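Uncharacterized protein (Ruminococcus gnavus, PDB 4QAN) is of unknown function but has a cystatin-like fold, as a divergent member of the NTF2-like superfamily, and can bind a metal ion. Local coordinates at residues 103-108 with 172-177. Residues are numbered along the deposited sequence; the frame is centred on the assembly and turned at random.
Sequences EELSTE and SLKEGL
A chi1 of -177° puts CG of Glu104 opposite its own backbone N, and the rest of the chain runs out extended from the helix to the ammonium group of Lys174, whose own chain bends at chi3 (-74°) to bring NZ round to the carboxylate. A long acidic chain suits this partly exposed position, since it can carry its charge across to the lysine. The two side chains meet at about a right angle. Lys174 NZ donates to Glu104 OE1 over 3.2 Å on the syn side, though 35° out of the carboxylate plane, and more weakly to OE2 at 3.5 Å, a salt bridge shared unevenly between the oxygens. The same ammonium group also donates to the carbonyl oxygen of Ile183, its strongest polar partner, for which lysine, with several N-H groups at the end of a long flexible chain, is well suited. Were Glu104 an alanine, the Lys174 ammonium group would probably lose its carboxylate mate across this contact, keeping the carbonyl oxygen of Ile183. The contact joins the last turns of helix 87-108 to the loop leaving strand 167-172, an arrangement consistent with the cystatin-like fold, in which a helix packs on an antiparallel sheet. Leucine suits the face of the helix turned to the sheet: Leu105 CD2 lies 4.0 Å from Leu173 CD2, and both side chains also touch Phe159 of strand 153-164. The other branch of Leu105, CD1, rests 4.0 Å from CG of Lys174, making use of the apolar part of the lysine below its charge. At the end of strand 167-172, the short polar side chain of Ser172 ties the strand to the backbone two residues on, OG donating to Lys174 O (2.7 Å).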
loop_
_atom_site.group_PDB
_atom_site.type_symbol
_atom_site.label_atom_id
_atom_site.label_comp_id
_atom_site.label_asym_id
_atom_site.label_seq_id
_atom_site.Cartn_x
_atom_site.Cartn_y
_atom_site.Cartn_z
ATOM N N GLU A 103 -4.100 12.975 5.448
ATOM C CA GLU A 103 -4.812 14.018 4.689
ATOM C C GLU A 103 -6.213 14.268 5.244
ATOM O O GLU A 103 -6.619 15.422 5.425
ATOM C CB GLU A 103 -4.868 13.662 3.200
ATOM C CG GLU A 103 -3.511 13.746 2.505
ATOM C CD GLU A 103 -3.534 13.231 1.067
ATOM O OE1 GLU A 103 -4.500 12.553 0.686
ATOM O OE2 GLU A 103 -2.581 13.494 0.308
ATOM N N GLU A 104 -6.934 13.187 5.537
ATOM C CA GLU A 104 -8.277 13.295 6.102
ATOM C C GLU A 104 -8.297 14.105 7.415
ATOM O O GLU A 104 -9.069 15.067 7.535
ATOM C CB GLU A 104 -8.877 11.913 6.318
ATOM C CG GLU A 104 -10.304 11.939 6.829
ATOM C CD GLU A 104 -10.927 10.562 6.943
ATOM O OE1 GLU A 104 -10.369 9.589 6.386
ATOM O OE2 GLU A 104 -11.988 10.460 7.590
ATOM N N LEU A 105 -7.455 13.737 8.382
ATOM C CA LEU A 105 -7.394 14.478 9.655
ATOM C C LEU A 105 -6.964 15.922 9.447
ATOM O O LEU A 105 -7.416 16.811 10.162
ATOM C CB LEU A 105 -6.424 13.831 10.650
ATOM C CG LEU A 105 -6.944 12.749 11.595
ATOM C CD1 LEU A 105 -7.330 11.480 10.841
ATOM C CD2 LEU A 105 -5.884 12.441 12.642
ATOM N N SER A 106 -6.063 16.146 8.497
ATOM C CA SER A 106 -5.606 17.497 8.167
ATOM C C SER A 106 -6.738 18.322 7.559
ATOM O O SER A 106 -6.750 19.534 7.690
ATOM C CB SER A 106 -4.418 17.456 7.202
ATOM O OG SER A 106 -3.239 17.002 7.855
ATOM N N THR A 107 -7.681 17.655 6.898
ATOM C CA THR A 107 -8.856 18.312 6.339
ATOM C C THR A 107 -9.919 18.499 7.413
ATOM O O THR A 107 -10.452 19.587 7.571
ATOM C CB THR A 107 -9.450 17.490 5.175
ATOM O OG1 THR A 107 -8.591 17.593 4.042
ATOM C CG2 THR A 107 -10.844 17.986 4.778
ATOM N N GLU A 108 -10.221 17.434 8.148
ATOM C CA GLU A 108 -11.360 17.432 9.080
ATOM C C GLU A 108 -11.123 18.192 10.385
ATOM O O GLU A 108 -12.041 18.334 11.186
ATOM C CB GLU A 108 -11.789 15.994 9.391
ATOM C CG GLU A 108 -12.399 15.277 8.202
ATOM C CD GLU A 108 -13.622 15.987 7.657
ATOM O OE1 GLU A 108 -14.515 16.341 8.455
ATOM O OE2 GLU A 108 -13.695 16.191 6.426
ATOM N N SER A 172 -2.808 3.085 13.591
ATOM C CA SER A 172 -3.864 3.837 12.930
ATOM C C SER A 172 -4.103 5.168 13.601
ATOM O O SER A 172 -4.015 5.274 14.823
ATOM C CB SER A 172 -5.157 3.031 12.902
ATOM O OG SER A 172 -6.132 3.650 12.082
ATOM N N LEU A 173 -4.388 6.179 12.786
ATOM C CA LEU A 173 -4.708 7.533 13.256
ATOM C C LEU A 173 -6.203 7.673 13.530
ATOM O O LEU A 173 -6.680 8.754 13.871
ATOM C CB LEU A 173 -4.291 8.575 12.207
ATOM C CG LEU A 173 -2.826 9.009 12.239
ATOM C CD1 LEU A 173 -1.897 7.953 11.645
ATOM C CD2 LEU A 173 -2.691 10.330 11.500
ATOM N N LYS A 174 -6.925 6.576 13.307
ATOM C CA LYS A 174 -8.334 6.457 13.613
ATOM C C LYS A 174 -8.578 5.125 14.328
ATOM O O LYS A 174 -7.870 4.141 14.113
ATOM C CB LYS A 174 -9.143 6.548 12.325
ATOM C CG LYS A 174 -8.903 7.857 11.594
ATOM C CD LYS A 174 -9.957 8.122 10.534
ATOM C CE LYS A 174 -9.771 7.254 9.312
ATOM N NZ LYS A 174 -11.010 7.238 8.497
ATOM N N GLU A 175 -9.586 5.115 15.183
ATOM C CA GLU A 175 -9.921 3.976 16.044
ATOM C C GLU A 175 -9.937 2.662 15.274
ATOM O O GLU A 175 -10.365 2.622 14.133
ATOM C CB GLU A 175 -11.306 4.218 16.631
ATOM C CG GLU A 175 -11.569 3.579 17.970
ATOM C CD GLU A 175 -12.896 4.048 18.537
ATOM O OE1 GLU A 175 -13.926 3.823 17.864
ATOM O OE2 GLU A 175 -12.903 4.651 19.633
ATOM N N GLY A 176 -9.475 1.589 15.906
ATOM C CA GLY A 176 -9.504 0.258 15.309
ATOM C C GLY A 176 -8.319 -0.016 14.400
ATOM O O GLY A 176 -7.233 0.547 14.579
ATOM N N LEU A 177 -8.536 -0.892 13.422
ATOM C CA LEU A 177 -7.509 -1.269 12.479
ATOM C C LEU A 177 -7.440 -0.267 11.345
ATOM O O LEU A 177 -8.464 0.287 10.921
ATOM C CB LEU A 177 -7.797 -2.658 11.884
ATOM C CG LEU A 177 -7.713 -3.895 12.780
ATOM C CD1 LEU A 177 -7.924 -5.144 11.937
ATOM C CD2 LEU A 177 -6.384 -3.987 13.529
#